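Side-chain contact in holo-[acyl-carrier-protein] synthase (Thermotoga maritima, PDB 5XUM), which is a holo-acyl-carrier-protein synthase of the 4'-phosphopantetheinyl transferase superfamily: residues A[141-145]-A[146-150]. Sequence-based numbering, arbitrary orientation.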
ATOM      1  N   THR A 141      13.249 -16.415  -7.207  1.00 43.47           N
ATOM      2  CA  THR A 141      14.594 -15.845  -7.213  1.00 43.54           C
ATOM      3  C   THR A 141      14.581 -14.397  -6.723  1.00 43.62           C
ATOM      4  O   THR A 141      13.589 -13.680  -6.893  1.00 42.82           O
ATOM      5  CB  THR A 141      15.277 -15.947  -8.602  1.00 42.81           C
ATOM      6  OG1 THR A 141      16.575 -15.344  -8.544  1.00 41.91           O
ATOM      7  CG2 THR A 141      14.457 -15.256  -9.690  1.00 43.43           C
ATOM      8  N   SER A 142      15.686 -13.988  -6.103  1.00 44.10           N
ATOM      9  CA  SER A 142      15.871 -12.609  -5.664  1.00 45.78           C
ATOM     10  C   SER A 142      16.778 -11.847  -6.631  1.00 45.13           C
ATOM     11  O   SER A 142      17.208 -10.732  -6.339  1.00 51.15           O
ATOM     12  CB  SER A 142      16.448 -12.569  -4.247  1.00 53.54           C
ATOM     13  OG  SER A 142      15.548 -13.145  -3.318  1.00 65.48           O
ATOM     14  N   LEU A 143      17.070 -12.456  -7.778  1.00 41.30           N
ATOM     15  CA  LEU A 143      17.873 -11.801  -8.804  1.00 42.38           C
ATOM     16  C   LEU A 143      17.061 -10.718  -9.509  1.00 42.05           C
ATOM     17  O   LEU A 143      15.919 -10.963  -9.905  1.00 40.14           O
ATOM     18  CB  LEU A 143      18.412 -12.813  -9.824  1.00 42.08           C
ATOM     19  CG  LEU A 143      19.487 -13.807  -9.365  1.00 43.79           C
ATOM     20  CD1 LEU A 143      19.785 -14.815 -10.466  1.00 42.95           C
ATOM     21  CD2 LEU A 143      20.761 -13.094  -8.928  1.00 47.83           C
ATOM     22  N   PRO A 144      17.645  -9.511  -9.650  1.00 43.19           N
ATOM     23  CA  PRO A 144      17.021  -8.419 -10.399  1.00 43.28           C
ATOM     24  C   PRO A 144      16.821  -8.814 -11.870  1.00 43.33           C
ATOM     25  O   PRO A 144      17.589  -9.633 -12.388  1.00 46.42           O
ATOM     26  CB  PRO A 144      18.037  -7.278 -10.266  1.00 46.56           C
ATOM     27  CG  PRO A 144      18.815  -7.600  -9.034  1.00 45.93           C
ATOM     28  CD  PRO A 144      18.922  -9.094  -9.041  1.00 43.84           C
ATOM     29  N   PRO A 145      15.795  -8.243 -12.536  1.00 43.05           N
ATOM     30  CA  PRO A 145      15.349  -8.713 -13.858  1.00 43.82           C
ATOM     31  C   PRO A 145      16.424  -8.763 -14.950  1.00 45.33           C
ATOM     32  O   PRO A 145      16.464  -9.730 -15.712  1.00 48.27           O
ATOM     33  CB  PRO A 145      14.232  -7.725 -14.238  1.00 43.79           C
ATOM     34  CG  PRO A 145      14.378  -6.572 -13.302  1.00 42.54           C
ATOM     35  CD  PRO A 145      14.947  -7.142 -12.041  1.00 42.12           C
ATOM     36  N   PHE A 146      17.278  -7.746 -15.027  1.00 44.09           N
ATOM     37  CA  PHE A 146      18.324  -7.711 -16.053  1.00 49.08           C
ATOM     38  C   PHE A 146      19.470  -8.673 -15.751  1.00 48.88           C
ATOM     39  O   PHE A 146      20.049  -9.255 -16.669  1.00 48.76           O
ATOM     40  CB  PHE A 146      18.846  -6.291 -16.271  1.00 48.86           C
ATOM     41  CG  PHE A 146      17.899  -5.415 -17.039  1.00 49.17           C
ATOM     42  CD1 PHE A 146      17.909  -5.412 -18.429  1.00 48.95           C
ATOM     43  CD2 PHE A 146      16.992  -4.597 -16.373  1.00 46.10           C
ATOM     44  CE1 PHE A 146      17.034  -4.607 -19.142  1.00 55.40           C
ATOM     45  CE2 PHE A 146      16.114  -3.795 -17.079  1.00 45.23           C
ATOM     46  CZ  PHE A 146      16.136  -3.795 -18.465  1.00 51.86           C
ATOM     47  N   THR A 147      19.784  -8.835 -14.467  1.00 50.80           N
ATOM     48  CA  THR A 147      20.762  -9.825 -14.023  1.00 49.08           C
ATOM     49  C   THR A 147      20.268 -11.229 -14.375  1.00 50.66           C
ATOM     50  O   THR A 147      21.021 -12.039 -14.922  1.00 53.87           O
ATOM     51  CB  THR A 147      21.034  -9.715 -12.506  1.00 46.14           C
ATOM     52  OG1 THR A 147      21.446  -8.380 -12.193  1.00 51.63           O
ATOM     53  CG2 THR A 147      22.129 -10.689 -12.067  1.00 46.03           C
ATOM     54  N   LEU A 148      18.999 -11.500 -14.074  1.00 49.23           N
ATOM     55  CA  LEU A 148      18.375 -12.779 -14.403  1.00 50.59           C
ATOM     56  C   LEU A 148      18.313 -13.007 -15.915  1.00 53.82           C
ATOM     57  O   LEU A 148      18.629 -14.098 -16.392  1.00 55.80           O
ATOM     58  CB  LEU A 148      16.975 -12.878 -13.781  1.00 46.85           C
ATOM     59  CG  LEU A 148      16.158 -14.155 -14.016  1.00 47.01           C
ATOM     60  CD1 LEU A 148      16.818 -15.374 -13.385  1.00 44.40           C
ATOM     61  CD2 LEU A 148      14.733 -13.991 -13.505  1.00 42.10           C
ATOM     62  N   LYS A 149      17.919 -11.969 -16.653  1.00 54.29           N
ATOM     63  CA  LYS A 149      17.790 -12.025 -18.113  1.00 58.64           C
ATOM     64  C   LYS A 149      19.114 -12.374 -18.800  1.00 59.98           C
ATOM     65  O   LYS A 149      19.144 -13.188 -19.726  1.00 62.03           O
ATOM     66  CB  LYS A 149      17.248 -10.691 -18.639  1.00 57.37           C
ATOM     67  CG  LYS A 149      16.794 -10.700 -20.088  1.00 63.03           C
ATOM     68  CD  LYS A 149      16.305  -9.320 -20.504  1.00 64.24           C
ATOM     69  CE  LYS A 149      16.138  -9.210 -22.012  1.00 69.91           C
ATOM     70  NZ  LYS A 149      15.000 -10.023 -22.525  1.00 73.61           N
ATOM     71  N   LYS A 150      20.198 -11.759 -18.330  1.00 60.02           N
ATOM     72  CA  LYS A 150      21.537 -11.975 -18.874  1.00 64.53           C
ATOM     73  C   LYS A 150      22.054 -13.384 -18.565  1.00 67.11           C
ATOM     74  O   LYS A 150      22.754 -13.988 -19.383  1.00 72.73           O
ATOM     75  CB  LYS A 150      22.498 -10.917 -18.320  1.00 67.27           C
ATOM     76  CG  LYS A 150      23.844 -10.837 -19.024  1.00 72.31           C
ATOM     77  CD  LYS A 150      24.804  -9.938 -18.260  1.00 79.07           C
ATOM     78  CE  LYS A 150      26.185  -9.933 -18.894  1.00 81.84           C
ATOM     79  NZ  LYS A 150      27.167  -9.179 -18.066  1.00 87.90           N
TER
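Leu148 reaches back from the first turn of helix 145-154 to the loop that leads into it. Its CB sits 3.6 Å from Pro144 O. The same oxygen takes the Leu148 backbone N-H at 2.9 Å in an almost straight bond (N-H...O 168°). From CB, CG runs anti to the backbone N (chi1 -180°), which carries the fork toward Thr141 and Leu143. One prong, CD1, meets CD1 of Leu143 at 4.2 Å, the two leucines crossing at roughly a right angle; the other, CD2, lies 4.0 Å from CG2 of Thr141. Phe127, Ile114, Leu159 and Tyr162 also touch Leu148, so the helix is seated here against the antiparallel sheet that holds strands 114-117 and 158-162.

Pro144 is the N-cap, and Pro145 opens the helix; neither ring nitrogen has a hydrogen to give, while both carbonyls accept, Pro145 O from Lys149 N at 2.8 Å. Just upstream, Thr141 makes an ST turn: its OG1 takes the N-H of Leu143 at 3.0 Å. Thr147 runs beside the Pro144 ring in the same direction, its OG1 4.1 Å from Pro144 CB, and its CG2 approaches Leu143 CD2 at 4.2 Å. Thr147 OG1 itself is hydrogen-bonded to Asp84, whose other carboxylate oxygen takes the backbone N-H of Phe146.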